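Local atomic coordinates of helicase of the snf2/rad54 family (Sulfolobus solfataricus, PDB entry 1Z5Z), a protein that probably couples ATP hydrolysis to movement along double-stranded DNA, as a SWI2/SNF2-type ATPase of which this is the C-terminal helicase-like domain. Residues K114-T119 with T182-V187. Sequence-based numbering, arbitrary orientation.
Sequences KIAIFT and TSANRV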
loop_
_atom_site.group_PDB
_atom_site.type_symbol
_atom_site.label_atom_id
_atom_site.label_comp_id
_atom_site.label_asym_id
_atom_site.label_seq_id
_atom_site.Cartn_x
_atom_site.Cartn_y
_atom_site.Cartn_z
ATOM N N LYS A 114 -4.305 -19.772 1.458
ATOM C CA LYS A 114 -5.238 -19.030 0.630
ATOM C C LYS A 114 -4.767 -17.605 0.980
ATOM O O LYS A 114 -4.713 -17.240 2.144
ATOM C CB LYS A 114 -6.671 -19.239 1.103
ATOM C CG LYS A 114 -7.343 -20.409 0.447
ATOM C CD LYS A 114 -8.828 -20.159 0.380
ATOM C CE LYS A 114 -9.360 -20.841 -0.841
ATOM N NZ LYS A 114 -10.731 -20.455 -1.134
ATOM N N ILE A 115 -4.454 -16.802 -0.022
ATOM C CA ILE A 115 -3.874 -15.481 0.199
ATOM C C ILE A 115 -4.743 -14.287 -0.219
ATOM O O ILE A 115 -5.259 -14.256 -1.332
ATOM C CB ILE A 115 -2.527 -15.457 -0.572
ATOM C CG1 ILE A 115 -1.644 -16.596 -0.057
ATOM C CG2 ILE A 115 -1.838 -14.124 -0.462
ATOM C CD1 ILE A 115 -0.878 -17.291 -1.176
ATOM N N ALA A 116 -4.917 -13.315 0.668
ATOM C CA ALA A 116 -5.699 -12.108 0.329
ATOM C C ALA A 116 -4.729 -10.921 0.337
ATOM O O ALA A 116 -3.955 -10.762 1.277
ATOM C CB ALA A 116 -6.844 -11.876 1.352
ATOM N N ILE A 117 -4.758 -10.097 -0.711
ATOM C CA ILE A 117 -3.852 -8.954 -0.808
ATOM C C ILE A 117 -4.692 -7.654 -0.937
ATOM O O ILE A 117 -5.523 -7.535 -1.837
ATOM C CB ILE A 117 -2.916 -9.081 -2.039
ATOM C CG1 ILE A 117 -2.137 -10.415 -1.973
ATOM C CG2 ILE A 117 -1.965 -7.845 -2.076
ATOM C CD1 ILE A 117 -1.495 -10.883 -3.329
ATOM N N PHE A 118 -4.468 -6.700 -0.037
ATOM C CA PHE A 118 -5.234 -5.452 -0.016
ATOM C C PHE A 118 -4.384 -4.291 -0.464
ATOM O O PHE A 118 -3.198 -4.250 -0.148
ATOM C CB PHE A 118 -5.696 -5.100 1.432
ATOM C CG PHE A 118 -6.818 -5.986 1.991
ATOM C CD1 PHE A 118 -6.548 -7.241 2.509
ATOM C CD2 PHE A 118 -8.133 -5.525 2.010
ATOM C CE1 PHE A 118 -7.595 -8.055 3.064
ATOM C CE2 PHE A 118 -9.172 -6.299 2.540
ATOM C CZ PHE A 118 -8.900 -7.575 3.072
ATOM N N THR A 119 -4.982 -3.336 -1.177
ATOM C CA THR A 119 -4.280 -2.114 -1.556
ATOM C C THR A 119 -5.325 -0.993 -1.594
ATOM O O THR A 119 -6.519 -1.258 -1.744
ATOM C CB THR A 119 -3.571 -2.201 -2.946
ATOM O OG1 THR A 119 -3.197 -0.887 -3.341
ATOM C CG2 THR A 119 -4.485 -2.767 -4.038
ATOM N N THR A 182 -12.719 -14.830 6.116
ATOM C CA THR A 182 -12.262 -15.874 7.035
ATOM C C THR A 182 -11.532 -17.056 6.404
ATOM O O THR A 182 -10.792 -17.772 7.088
ATOM C CB THR A 182 -13.431 -16.417 7.861
ATOM O OG1 THR A 182 -14.496 -16.743 6.979
ATOM C CG2 THR A 182 -13.925 -15.362 8.856
ATOM N N SER A 183 -11.724 -17.288 5.114
ATOM C CA SER A 183 -11.004 -18.403 4.522
ATOM C C SER A 183 -9.562 -18.083 4.210
ATOM O O SER A 183 -8.807 -18.998 3.929
ATOM C CB SER A 183 -11.711 -18.902 3.276
ATOM O OG SER A 183 -13.030 -19.283 3.627
ATOM N N ALA A 184 -9.151 -16.808 4.270
ATOM C CA ALA A 184 -7.752 -16.488 4.010
ATOM C C ALA A 184 -6.851 -16.907 5.200
ATOM O O ALA A 184 -7.169 -16.660 6.367
ATOM C CB ALA A 184 -7.590 -14.978 3.729
ATOM N N ASN A 185 -5.739 -17.546 4.875
ATOM C CA ASN A 185 -4.763 -18.046 5.829
ATOM C C ASN A 185 -3.636 -17.044 5.895
ATOM O O ASN A 185 -2.909 -16.980 6.861
ATOM C CB ASN A 185 -4.172 -19.392 5.330
ATOM C CG ASN A 185 -5.248 -20.427 5.017
ATOM O OD1 ASN A 185 -5.599 -20.683 3.859
ATOM N ND2 ASN A 185 -5.803 -21.004 6.063
ATOM N N ARG A 186 -3.494 -16.262 4.835
ATOM C CA ARG A 186 -2.410 -15.291 4.746
ATOM C C ARG A 186 -2.977 -13.974 4.202
ATOM O O ARG A 186 -3.766 -13.969 3.250
ATOM C CB ARG A 186 -1.358 -15.858 3.812
ATOM C CG ARG A 186 -0.214 -14.980 3.496
ATOM C CD ARG A 186 0.947 -15.281 4.394
ATOM N NE ARG A 186 1.272 -16.703 4.465
ATOM C CZ ARG A 186 2.463 -17.158 4.854
ATOM N NH1 ARG A 186 3.422 -16.292 5.181
ATOM N NH2 ARG A 186 2.695 -18.466 4.964
ATOM N N VAL A 187 -2.577 -12.866 4.806
ATOM C CA VAL A 187 -3.072 -11.580 4.385
ATOM C C VAL A 187 -1.855 -10.694 4.186
ATOM O O VAL A 187 -0.982 -10.632 5.064
ATOM C CB VAL A 187 -3.999 -10.922 5.485
ATOM C CG1 VAL A 187 -4.483 -9.548 5.016
ATOM C CG2 VAL A 187 -5.199 -11.819 5.797
#
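K114 meets N185 through backbone and side chain at once, where strand 115-119 begins and the chain of 182-187 swings in beside it. The carbonyl O of K114 takes two backbone donors, N185 N at 2.9 Å and R186 N at 3.1 Å. The amide of K114 points its own N-H at N185 OD1, 2.9 Å from K114 N, in the plane of the side-chain carbonyl and on one of its lone pairs. With CG anti to its carbonyl carbon (chi1 -54°) and the amide turned by a chi2 of 102°, N185 sets OD1 against that N-H. Replacing N185 by an alanine removes OD1, and the K114 amide is likely to lose its side-chain acceptor, leaving the two bonds to K114 O to tie this end. The aliphatic part of the K114 chain runs past the S183 carbonyl, CB lying 3.6 Å from S183 O, while its ammonium leaves for the carbonyls of F159 and N162.

Beyond this clasp comes a short run of parallel pairing centred on A116: its N donates to R186 O over 2.9 Å, and its O receives a CA-H...O contact from V187 CA at 3.3 Å. On one face the I115 and R186 side chains run alongside each other, CG1 against CB at 3.9 Å, against helix 96-110, and the guanidinium turns off to a salt bridge with D113. On the other face the methyls of A116 and A184 touch, and V187 CG1 approaches the F118 ring obliquely, 4.0 Å from CE1. Two central strands of the RecA-like sheet are thus joined with both backbone polar atoms of K114 satisfied before regular pairing starts, one by a side-chain amide.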